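Local structure of beta-galactosidase (Bacillus circulans, 4MAD) at residues 353-361 / 582-590; 532-543 / 571-582. The protein probably hydrolyses terminal non-reducing beta-D-galactose residues in beta-D-galactosides. One frame throughout, in Å; residues are numbered along the deposited sequence.

Contact 1. Residues 353-361 / 582-590; sequences KRLFGKVKF and HQSVTFVDT
The first torsions of V359 and F587 turn the two side chains together. In V359, CG1 lies anti to the backbone N (chi1 173°), which puts CG2 beside that N and against the F587 ring. In F587, CG stands beside its own backbone N (chi1 -74°), and the ring reaches V359 with its CD2-CE2 side. V359 CG2 comes within 3.5 Å of F587 CE2, approaching the ring obliquely. The G357 carbonyl oxygen lies at the edge of the same ring, near its plane. Nearer the backbone, F356 CB rests 3.8 Å from F587 CB. F361 crosses V585 at a slant, and its CE2 sits 3.9 Å from V585 CG1. V359, V585 and F587 point to the buried face, where L520 of strand 514-522 touches V359 and F587.

The other face is more polar and more open. There the K358 chain runs out over S584, with CD 3.4 Å from S584 OG. T586 lies on this face too, and its CG2 packs on the backbone of G357.

The backbones run antiparallel. V359 and V585 form a hydrogen-bonded pair, and V359 N to V585 O is the shorter of their two bonds at 2.8 Å. F361 N continues the ladder with a nearly straight bond to Q583 O (177°). Toward residue 356, F587 O accepts from G357 N and, weakly, from F356 N. D589 lies beyond the strand, with CB against the backbone of R354 and L355 and D589 CG 3.9 Å from L355 CD1. T528 OG1 lies within hydrogen-bonding distance of R354 O and V588 O; its one proton may serve either. F356 and G357 face F587, a classic beta bulge where strand 357-360 begins beside the end of strand 584-588, in the antiparallel sheet of the galactose-binding-type beta domain.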
loop_
_atom_site.group_PDB
_atom_site.type_symbol
_atom_site.label_atom_id
_atom_site.label_comp_id
_atom_site.label_asym_id
_atom_site.label_seq_id
_atom_site.Cartn_x
_atom_site.Cartn_y
_atom_site.Cartn_z
ATOM N N LYS A 353 3.425 -0.989 24.878
ATOM C CA LYS A 353 2.311 -1.776 24.362
ATOM C C LYS A 353 1.458 -2.296 25.523
ATOM O O LYS A 353 1.981 -2.715 26.472
ATOM C CB LYS A 353 2.828 -2.926 23.536
ATOM C CG LYS A 353 3.220 -2.506 22.139
ATOM C CD LYS A 353 4.615 -2.692 21.834
ATOM C CE LYS A 353 5.126 -1.849 20.598
ATOM N NZ LYS A 353 5.118 -0.312 20.733
ATOM N N ARG A 354 0.140 -2.257 25.398
ATOM C CA ARG A 354 -0.775 -2.702 26.443
ATOM C C ARG A 354 -1.831 -3.630 25.906
ATOM O O ARG A 354 -2.161 -3.549 24.752
ATOM C CB ARG A 354 -1.442 -1.520 27.097
ATOM C CG ARG A 354 -0.476 -0.616 27.799
ATOM C CD ARG A 354 0.137 -1.321 28.959
ATOM N NE ARG A 354 0.998 -0.464 29.751
ATOM C CZ ARG A 354 2.305 -0.487 29.682
ATOM N NH1 ARG A 354 2.880 -1.315 28.883
ATOM N NH2 ARG A 354 3.018 0.335 30.408
ATOM N N LEU A 355 -2.316 -4.534 26.723
ATOM C CA LEU A 355 -3.537 -5.246 26.427
ATOM C C LEU A 355 -4.666 -4.406 26.975
ATOM O O LEU A 355 -4.503 -3.799 27.971
ATOM C CB LEU A 355 -3.667 -6.561 27.149
ATOM C CG LEU A 355 -2.724 -7.701 27.140
ATOM C CD1 LEU A 355 -1.733 -7.483 28.155
ATOM C CD2 LEU A 355 -3.444 -8.913 27.414
ATOM N N PHE A 356 -5.798 -4.405 26.321
ATOM C CA PHE A 356 -6.953 -3.739 26.840
ATOM C C PHE A 356 -8.139 -4.658 27.068
ATOM O O PHE A 356 -9.140 -4.228 27.509
ATOM C CB PHE A 356 -7.343 -2.556 25.983
ATOM C CG PHE A 356 -6.413 -1.383 26.084
ATOM C CD1 PHE A 356 -6.564 -0.442 27.073
ATOM C CD2 PHE A 356 -5.465 -1.164 25.153
ATOM C CE1 PHE A 356 -5.764 0.611 27.124
ATOM C CE2 PHE A 356 -4.659 -0.095 25.214
ATOM C CZ PHE A 356 -4.804 0.795 26.187
ATOM N N GLY A 357 -7.994 -5.923 26.732
ATOM C CA GLY A 357 -8.950 -6.916 27.070
ATOM C C GLY A 357 -10.140 -6.970 26.146
ATOM O O GLY A 357 -10.120 -6.387 25.111
ATOM N N LYS A 358 -11.172 -7.672 26.556
ATOM C CA LYS A 358 -12.317 -7.834 25.713
ATOM C C LYS A 358 -13.237 -6.635 25.593
ATOM O O LYS A 358 -13.588 -6.048 26.544
ATOM C CB LYS A 358 -13.119 -9.036 26.130
ATOM C CG LYS A 358 -14.518 -8.911 25.769
ATOM C CD LYS A 358 -15.218 -10.217 25.681
ATOM C CE LYS A 358 -14.416 -11.396 26.165
ATOM N NZ LYS A 358 -15.334 -12.465 26.599
ATOM N N VAL A 359 -13.650 -6.337 24.371
ATOM C CA VAL A 359 -14.724 -5.384 24.067
ATOM C C VAL A 359 -15.946 -6.076 23.467
ATOM O O VAL A 359 -15.863 -6.694 22.434
ATOM C CB VAL A 359 -14.291 -4.326 23.066
ATOM C CG1 VAL A 359 -15.412 -3.470 22.650
ATOM C CG2 VAL A 359 -13.187 -3.547 23.556
ATOM N N LYS A 360 -17.081 -5.981 24.144
ATOM C CA LYS A 360 -18.303 -6.596 23.666
ATOM C C LYS A 360 -19.034 -5.744 22.650
ATOM O O LYS A 360 -19.108 -4.555 22.780
ATOM C CB LYS A 360 -19.239 -6.915 24.818
ATOM C CG LYS A 360 -18.589 -7.646 25.920
ATOM C CD LYS A 360 -19.566 -8.133 26.933
ATOM C CE LYS A 360 -19.136 -7.766 28.298
ATOM N NZ LYS A 360 -17.705 -7.938 28.338
ATOM N N PHE A 361 -19.615 -6.388 21.672
ATOM C CA PHE A 361 -20.341 -5.621 20.716
ATOM C C PHE A 361 -21.806 -5.697 21.116
ATOM O O PHE A 361 -22.401 -6.692 20.982
ATOM C CB PHE A 361 -20.119 -6.141 19.306
ATOM C CG PHE A 361 -18.729 -5.924 18.785
ATOM C CD1 PHE A 361 -18.140 -4.710 18.805
ATOM C CD2 PHE A 361 -18.028 -6.946 18.285
ATOM C CE1 PHE A 361 -16.897 -4.553 18.357
ATOM C CE2 PHE A 361 -16.795 -6.772 17.826
ATOM C CZ PHE A 361 -16.234 -5.594 17.861
ATOM N N HIS A 582 -19.755 -12.635 15.742
ATOM C CA HIS A 582 -19.414 -13.065 17.081
ATOM C C HIS A 582 -19.684 -11.943 18.075
ATOM O O HIS A 582 -20.132 -10.913 17.675
ATOM C CB HIS A 582 -17.973 -13.585 17.151
ATOM C CG HIS A 582 -17.735 -14.720 16.220
ATOM N ND1 HIS A 582 -17.215 -14.559 14.959
ATOM C CD2 HIS A 582 -18.035 -16.021 16.331
ATOM C CE1 HIS A 582 -17.185 -15.719 14.351
ATOM N NE2 HIS A 582 -17.671 -16.622 15.166
ATOM N N GLN A 583 -19.500 -12.199 19.358
ATOM C CA GLN A 583 -19.944 -11.247 20.352
ATOM C C GLN A 583 -18.984 -10.155 20.791
ATOM O O GLN A 583 -19.369 -9.222 21.385
ATOM C CB GLN A 583 -20.474 -11.977 21.567
ATOM C CG GLN A 583 -21.597 -12.911 21.339
ATOM C CD GLN A 583 -22.867 -12.270 20.830
ATOM O OE1 GLN A 583 -23.166 -11.122 21.098
ATOM N NE2 GLN A 583 -23.635 -13.039 20.096
ATOM N N SER A 584 -17.725 -10.348 20.479
ATOM C CA SER A 584 -16.652 -9.533 21.000
ATOM C C SER A 584 -15.346 -9.660 20.257
ATOM O O SER A 584 -15.154 -10.520 19.485
ATOM C CB SER A 584 -16.380 -9.933 22.439
ATOM O OG SER A 584 -15.784 -11.170 22.483
ATOM N N VAL A 585 -14.333 -8.747 20.546
ATOM C CA VAL A 585 -12.956 -8.886 20.244
ATOM C C VAL A 585 -12.091 -8.575 21.506
ATOM O O VAL A 585 -12.541 -7.956 22.381
ATOM C CB VAL A 585 -12.527 -7.958 19.092
ATOM C CG1 VAL A 585 -13.241 -8.342 17.805
ATOM C CG2 VAL A 585 -12.802 -6.504 19.448
ATOM N N THR A 586 -10.893 -8.881 21.311
ATOM C CA THR A 586 -9.988 -8.680 22.422
ATOM C C THR A 586 -8.751 -7.912 22.010
ATOM O O THR A 586 -8.281 -8.099 20.954
ATOM C CB THR A 586 -9.469 -9.973 22.996
ATOM O OG1 THR A 586 -10.480 -10.932 22.951
ATOM C CG2 THR A 586 -9.139 -9.761 24.413
ATOM N N PHE A 587 -8.271 -7.025 22.856
ATOM C CA PHE A 587 -7.139 -6.235 22.513
ATOM C C PHE A 587 -5.942 -6.874 23.248
ATOM O O PHE A 587 -6.020 -7.116 24.389
ATOM C CB PHE A 587 -7.337 -4.788 22.934
ATOM C CG PHE A 587 -8.290 -4.033 22.067
ATOM C CD1 PHE A 587 -7.872 -3.057 21.230
ATOM C CD2 PHE A 587 -9.595 -4.335 22.102
ATOM C CE1 PHE A 587 -8.745 -2.418 20.427
ATOM C CE2 PHE A 587 -10.478 -3.691 21.302
ATOM C CZ PHE A 587 -10.044 -2.727 20.479
ATOM N N VAL A 588 -4.861 -7.129 22.545
ATOM C CA VAL A 588 -3.703 -7.802 23.093
ATOM C C VAL A 588 -2.419 -6.964 22.914
ATOM O O VAL A 588 -2.447 -5.983 22.239
ATOM C CB VAL A 588 -3.540 -9.180 22.467
ATOM C CG1 VAL A 588 -4.741 -9.953 22.679
ATOM C CG2 VAL A 588 -3.298 -9.061 21.027
ATOM N N ASP A 589 -1.320 -7.362 23.561
ATOM C CA ASP A 589 -0.110 -6.576 23.574
ATOM C C ASP A 589 1.005 -7.049 22.663
ATOM O O ASP A 589 2.044 -6.504 22.628
ATOM C CB ASP A 589 0.389 -6.352 24.992
ATOM C CG ASP A 589 1.120 -7.493 25.533
ATOM O OD1 ASP A 589 1.026 -8.573 25.014
ATOM O OD2 ASP A 589 1.805 -7.310 26.516
ATOM N N THR A 590 0.708 -8.070 21.893
ATOM C CA THR A 590 1.630 -8.500 20.888
ATOM C C THR A 590 0.916 -9.005 19.677
ATOM O O THR A 590 -0.102 -9.561 19.810
ATOM C CB THR A 590 2.524 -9.566 21.429
ATOM O OG1 THR A 590 3.651 -9.717 20.567
ATOM C CG2 THR A 590 1.800 -10.800 21.500
#

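Contact 2. Residues 532-543 / 571-582; sequences LSEWTKGVVFVN and NEIILLELHKHH
W535 lies between H582 and L575, beside an antiparallel strand pair, 537-542 with 571-577, in the antiparallel sheet of the galactose-binding-type beta domain, to which segment 532-543 belongs by family. L575 CD2 approaches one face of the indole in a CH-pi contact, 3.9 Å from the centroid of the six-membered ring. H582 covers the opposite face. Its CB lies toward the rim, and its imidazole turns an edge to the five-membered ring, a T-shaped pair with planes at 82°. E534 extends away from its backbone N and sets CG over the centre of one H582 face. Its carboxylate stacks on that ring with the planes 25° apart. E577 CG lies in plane at the indole edge.

Along the strands, small apolar contacts follow the ladder. V539 CG2 meets L576 CB on one face, while V540 CG2 meets L575 CG on the other. V542 CG2 comes 4.1 Å from I573 CD1 on the same face as V540. G538 CA makes a CA-H...O contact with L576 O at 3.2 Å. L578 N closes the ladder with a nearly straight bond to K537 O.

The buried E577 carboxylate gathers backbone N-H groups from T536, K537, H579 and K580. A bend at chi2 (77°) turns it back over the backbone of T536 and K537. OE2 accepts from H579 N and K580 N, which come from opposite faces of its plane. Y550 OH adds a hydrogen bond to OE1. Within the contact, E577 OE1 takes T536 N at 3.0 Å and K537 N at 3.2 Å, both on its syn side but from opposite faces of the carboxylate plane.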
loop_
_atom_site.group_PDB
_atom_site.type_symbol
_atom_site.label_atom_id
_atom_site.label_comp_id
_atom_site.label_asym_id
_atom_site.label_seq_id
_atom_site.Cartn_x
_atom_site.Cartn_y
_atom_site.Cartn_z
ATOM N N LEU A 532 -8.290 -10.741 15.859
ATOM C CA LEU A 532 -9.444 -10.964 15.039
ATOM C C LEU A 532 -9.560 -12.389 14.549
ATOM O O LEU A 532 -10.282 -12.653 13.635
ATOM C CB LEU A 532 -9.420 -10.042 13.858
ATOM C CG LEU A 532 -9.639 -8.591 14.241
ATOM C CD1 LEU A 532 -8.823 -7.620 13.530
ATOM C CD2 LEU A 532 -11.067 -8.225 14.303
ATOM N N SER A 533 -8.823 -13.266 15.232
ATOM C CA SER A 533 -8.717 -14.671 14.879
ATOM C C SER A 533 -10.057 -15.384 14.936
ATOM O O SER A 533 -10.255 -16.358 14.255
ATOM C CB SER A 533 -7.702 -15.419 15.757
ATOM O OG SER A 533 -8.068 -15.419 17.088
ATOM N N GLU A 534 -10.929 -14.927 15.815
ATOM C CA GLU A 534 -12.268 -15.488 15.900
ATOM C C GLU A 534 -13.158 -15.163 14.697
ATOM O O GLU A 534 -14.035 -15.894 14.396
ATOM C CB GLU A 534 -12.985 -15.178 17.207
ATOM C CG GLU A 534 -14.250 -15.997 17.389
ATOM C CD GLU A 534 -15.096 -15.676 18.624
ATOM O OE1 GLU A 534 -14.941 -14.639 19.248
ATOM O OE2 GLU A 534 -15.943 -16.493 18.941
ATOM N N TRP A 535 -12.939 -14.015 14.106
ATOM C CA TRP A 535 -13.753 -13.462 13.053
ATOM C C TRP A 535 -13.349 -14.012 11.694
ATOM O O TRP A 535 -12.492 -14.834 11.617
ATOM C CB TRP A 535 -13.721 -11.939 13.117
ATOM C CG TRP A 535 -14.383 -11.426 14.380
ATOM C CD1 TRP A 535 -13.877 -11.407 15.632
ATOM C CD2 TRP A 535 -15.686 -10.864 14.472
ATOM N NE1 TRP A 535 -14.791 -10.936 16.479
ATOM C CE2 TRP A 535 -15.902 -10.554 15.797
ATOM C CE3 TRP A 535 -16.694 -10.618 13.558
ATOM C CZ2 TRP A 535 -17.072 -9.991 16.242
ATOM C CZ3 TRP A 535 -17.854 -10.055 14.003
ATOM C CH2 TRP A 535 -18.044 -9.767 15.329
ATOM N N THR A 536 -14.031 -13.574 10.650
ATOM C CA THR A 536 -13.794 -14.142 9.343
ATOM C C THR A 536 -13.188 -13.226 8.262
ATOM O O THR A 536 -12.145 -13.490 7.785
ATOM C CB THR A 536 -15.042 -14.902 8.826
ATOM O OG1 THR A 536 -15.253 -16.047 9.627
ATOM C CG2 THR A 536 -14.865 -15.315 7.420
ATOM N N LYS A 537 -13.887 -12.176 7.898
ATOM C CA LYS A 537 -13.339 -11.198 7.006
ATOM C C LYS A 537 -13.987 -9.856 7.178
ATOM O O LYS A 537 -15.171 -9.763 7.322
ATOM C CB LYS A 537 -13.450 -11.649 5.586
ATOM C CG LYS A 537 -12.721 -10.773 4.582
ATOM C CD LYS A 537 -12.673 -11.375 3.229
ATOM C CE LYS A 537 -11.581 -10.826 2.361
ATOM N NZ LYS A 537 -11.642 -9.421 2.187
ATOM N N GLY A 538 -13.171 -8.833 7.132
ATOM C CA GLY A 538 -13.680 -7.497 7.287
ATOM C C GLY A 538 -12.678 -6.408 7.484
ATOM O O GLY A 538 -11.611 -6.522 7.040
ATOM N N VAL A 539 -13.120 -5.330 8.088
ATOM C CA VAL A 539 -12.303 -4.196 8.434
ATOM C C VAL A 539 -12.674 -3.669 9.825
ATOM O O VAL A 539 -13.693 -3.985 10.341
ATOM C CB VAL A 539 -12.447 -3.074 7.420
ATOM C CG1 VAL A 539 -11.925 -3.499 6.089
ATOM C CG2 VAL A 539 -13.846 -2.623 7.326
ATOM N N VAL A 540 -11.804 -2.860 10.388
ATOM C CA VAL A 540 -12.046 -2.262 11.674
ATOM C C VAL A 540 -11.733 -0.764 11.711
ATOM O O VAL A 540 -10.795 -0.340 11.139
ATOM C CB VAL A 540 -11.235 -3.013 12.729
ATOM C CG1 VAL A 540 -11.502 -2.485 14.072
ATOM C CG2 VAL A 540 -11.605 -4.446 12.642
ATOM N N PHE A 541 -12.536 -0.020 12.465
ATOM C CA PHE A 541 -12.375 1.412 12.666
ATOM C C PHE A 541 -12.176 1.682 14.142
ATOM O O PHE A 541 -12.825 1.111 14.931
ATOM C CB PHE A 541 -13.575 2.219 12.117
ATOM C CG PHE A 541 -13.844 1.974 10.661
ATOM C CD1 PHE A 541 -13.398 2.844 9.717
ATOM C CD2 PHE A 541 -14.477 0.834 10.254
ATOM C CE1 PHE A 541 -13.614 2.585 8.395
ATOM C CE2 PHE A 541 -14.688 0.605 8.932
ATOM C CZ PHE A 541 -14.242 1.453 8.029
ATOM N N VAL A 542 -11.244 2.533 14.496
ATOM C CA VAL A 542 -11.079 2.930 15.877
ATOM C C VAL A 542 -11.189 4.449 15.939
ATOM O O VAL A 542 -10.485 5.110 15.314
ATOM C CB VAL A 542 -9.736 2.445 16.423
ATOM C CG1 VAL A 542 -9.418 3.029 17.790
ATOM C CG2 VAL A 542 -9.724 0.953 16.402
ATOM N N ASN A 543 -12.201 4.947 16.587
ATOM C CA ASN A 543 -12.413 6.362 16.587
ATOM C C ASN A 543 -12.432 6.913 15.168
ATOM O O ASN A 543 -12.009 7.997 14.936
ATOM C CB ASN A 543 -11.415 7.097 17.472
ATOM C CG ASN A 543 -11.538 6.695 18.935
ATOM O OD1 ASN A 543 -10.584 6.385 19.540
ATOM N ND2 ASN A 543 -12.714 6.631 19.434
ATOM N N ASN A 571 -13.817 4.894 23.707
ATOM C CA ASN A 571 -13.310 4.846 22.364
ATOM C C ASN A 571 -14.287 4.045 21.552
ATOM O O ASN A 571 -14.772 3.073 22.016
ATOM C CB ASN A 571 -11.948 4.153 22.338
ATOM C CG ASN A 571 -10.830 5.002 22.947
ATOM O OD1 ASN A 571 -10.125 5.684 22.282
ATOM N ND2 ASN A 571 -10.690 4.916 24.240
ATOM N N GLU A 572 -14.546 4.467 20.332
ATOM C CA GLU A 572 -15.519 3.811 19.538
ATOM C C GLU A 572 -14.877 2.749 18.644
ATOM O O GLU A 572 -14.107 3.056 17.833
ATOM C CB GLU A 572 -16.236 4.856 18.702
ATOM C CG GLU A 572 -17.080 4.324 17.663
ATOM C CD GLU A 572 -17.586 5.418 16.699
ATOM O OE1 GLU A 572 -16.993 5.611 15.629
ATOM O OE2 GLU A 572 -18.559 6.078 17.072
ATOM N N ILE A 573 -15.242 1.501 18.849
ATOM C CA ILE A 573 -14.764 0.437 18.021
ATOM C C ILE A 573 -15.865 -0.040 17.115
ATOM O O ILE A 573 -16.858 -0.484 17.557
ATOM C CB ILE A 573 -14.373 -0.755 18.849
ATOM C CG1 ILE A 573 -13.388 -0.359 19.946
ATOM C CG2 ILE A 573 -13.782 -1.750 17.995
ATOM C CD1 ILE A 573 -12.261 0.406 19.523
ATOM N N ILE A 574 -15.626 0.066 15.828
ATOM C CA ILE A 574 -16.566 -0.421 14.837
ATOM C C ILE A 574 -15.945 -1.431 13.919
ATOM O O ILE A 574 -14.950 -1.167 13.348
ATOM C CB ILE A 574 -17.117 0.710 13.973
ATOM C CG1 ILE A 574 -17.936 1.640 14.830
ATOM C CG2 ILE A 574 -18.016 0.168 12.931
ATOM C CD1 ILE A 574 -18.310 2.813 14.198
ATOM N N LEU A 575 -16.554 -2.587 13.837
ATOM C CA LEU A 575 -16.001 -3.670 13.091
ATOM C C LEU A 575 -16.996 -4.053 12.059
ATOM O O LEU A 575 -18.083 -4.258 12.410
ATOM C CB LEU A 575 -15.782 -4.833 13.995
ATOM C CG LEU A 575 -15.266 -6.119 13.444
ATOM C CD1 LEU A 575 -14.469 -6.886 14.442
ATOM C CD2 LEU A 575 -16.376 -6.925 12.967
ATOM N N LEU A 576 -16.617 -4.131 10.790
ATOM C CA LEU A 576 -17.513 -4.616 9.751
ATOM C C LEU A 576 -17.078 -6.022 9.428
ATOM O O LEU A 576 -15.992 -6.216 9.020
ATOM C CB LEU A 576 -17.428 -3.763 8.490
ATOM C CG LEU A 576 -18.163 -4.217 7.228
ATOM C CD1 LEU A 576 -19.616 -4.415 7.439
ATOM C CD2 LEU A 576 -17.939 -3.290 6.024
ATOM N N GLU A 577 -17.933 -6.975 9.668
ATOM C CA GLU A 577 -17.660 -8.343 9.353
ATOM C C GLU A 577 -18.591 -8.816 8.262
ATOM O O GLU A 577 -19.732 -8.588 8.309
ATOM C CB GLU A 577 -17.806 -9.238 10.555
ATOM C CG GLU A 577 -18.096 -10.633 10.220
ATOM C CD GLU A 577 -16.874 -11.426 9.740
ATOM O OE1 GLU A 577 -15.779 -11.211 10.261
ATOM O OE2 GLU A 577 -17.034 -12.250 8.841
ATOM N N LEU A 578 -17.988 -9.408 7.258
ATOM C CA LEU A 578 -18.651 -9.880 6.063
ATOM C C LEU A 578 -19.492 -11.120 6.167
ATOM O O LEU A 578 -20.447 -11.239 5.512
ATOM C CB LEU A 578 -17.693 -9.982 4.870
ATOM C CG LEU A 578 -16.961 -8.728 4.469
ATOM C CD1 LEU A 578 -16.089 -8.919 3.256
ATOM C CD2 LEU A 578 -17.869 -7.583 4.350
ATOM N N HIS A 579 -19.044 -12.091 6.925
ATOM C CA HIS A 579 -19.673 -13.377 6.907
ATOM C C HIS A 579 -20.177 -13.975 8.211
ATOM O O HIS A 579 -21.301 -14.400 8.293
ATOM C CB HIS A 579 -18.711 -14.385 6.342
ATOM C CG HIS A 579 -18.280 -14.076 4.958
ATOM N ND1 HIS A 579 -19.084 -14.309 3.874
ATOM C CD2 HIS A 579 -17.134 -13.549 4.483
ATOM C CE1 HIS A 579 -18.447 -13.932 2.788
ATOM N NE2 HIS A 579 -17.268 -13.468 3.128
ATOM N N LYS A 580 -19.276 -14.083 9.160
ATOM C CA LYS A 580 -19.559 -14.817 10.366
ATOM C C LYS A 580 -19.366 -13.936 11.574
ATOM O O LYS A 580 -18.360 -13.410 11.743
ATOM C CB LYS A 580 -18.687 -16.030 10.454
ATOM C CG LYS A 580 -18.973 -17.064 9.437
ATOM C CD LYS A 580 -17.968 -18.151 9.554
ATOM C CE LYS A 580 -18.227 -19.344 8.701
ATOM N NZ LYS A 580 -17.093 -20.262 8.779
ATOM N N HIS A 581 -20.396 -13.825 12.390
ATOM C CA HIS A 581 -20.460 -12.841 13.436
ATOM C C HIS A 581 -20.273 -13.429 14.836
ATOM O O HIS A 581 -20.578 -14.551 15.057
ATOM C CB HIS A 581 -21.794 -12.104 13.324
ATOM C CG HIS A 581 -22.037 -11.553 11.961
ATOM N ND1 HIS A 581 -21.380 -10.453 11.485
ATOM C CD2 HIS A 581 -22.807 -11.997 10.951
ATOM C CE1 HIS A 581 -21.730 -10.245 10.239
ATOM N NE2 HIS A 581 -22.609 -11.155 9.899
ATOM N N HIS A 582 -19.755 -12.635 15.742
ATOM C CA HIS A 582 -19.414 -13.065 17.081
ATOM C C HIS A 582 -19.684 -11.943 18.075
ATOM O O HIS A 582 -20.132 -10.913 17.675
ATOM C CB HIS A 582 -17.973 -13.585 17.151
ATOM C CG HIS A 582 -17.735 -14.720 16.220
ATOM N ND1 HIS A 582 -17.215 -14.559 14.959
ATOM C CD2 HIS A 582 -18.035 -16.021 16.331
ATOM C CE1 HIS A 582 -17.185 -15.719 14.351
ATOM N NE2 HIS A 582 -17.671 -16.622 15.166
#

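How the contacts relate
Contact 2 is largely buried, whereas contact 1 is only partly so, with polar and charged residues on its outer face. Both belong to one antiparallel sheet. They share H582, where the chain passes from strand 569-577 to strand 584-588, and contact 2 is nested within the longer loop that contact 1 closes. Contact 1 depends mainly on backbone bonds and one apolar face. Contact 2 adds an indole covered on both faces, by L575 and H582, and a carboxylate that accepts four backbone N-H groups. The two meet at W535: its NE1 lies 3.1 Å from S584 O, a probable hydrogen bond, and its CZ2 packs against F361 CE2. V585 CG1 also touches L575 CD1.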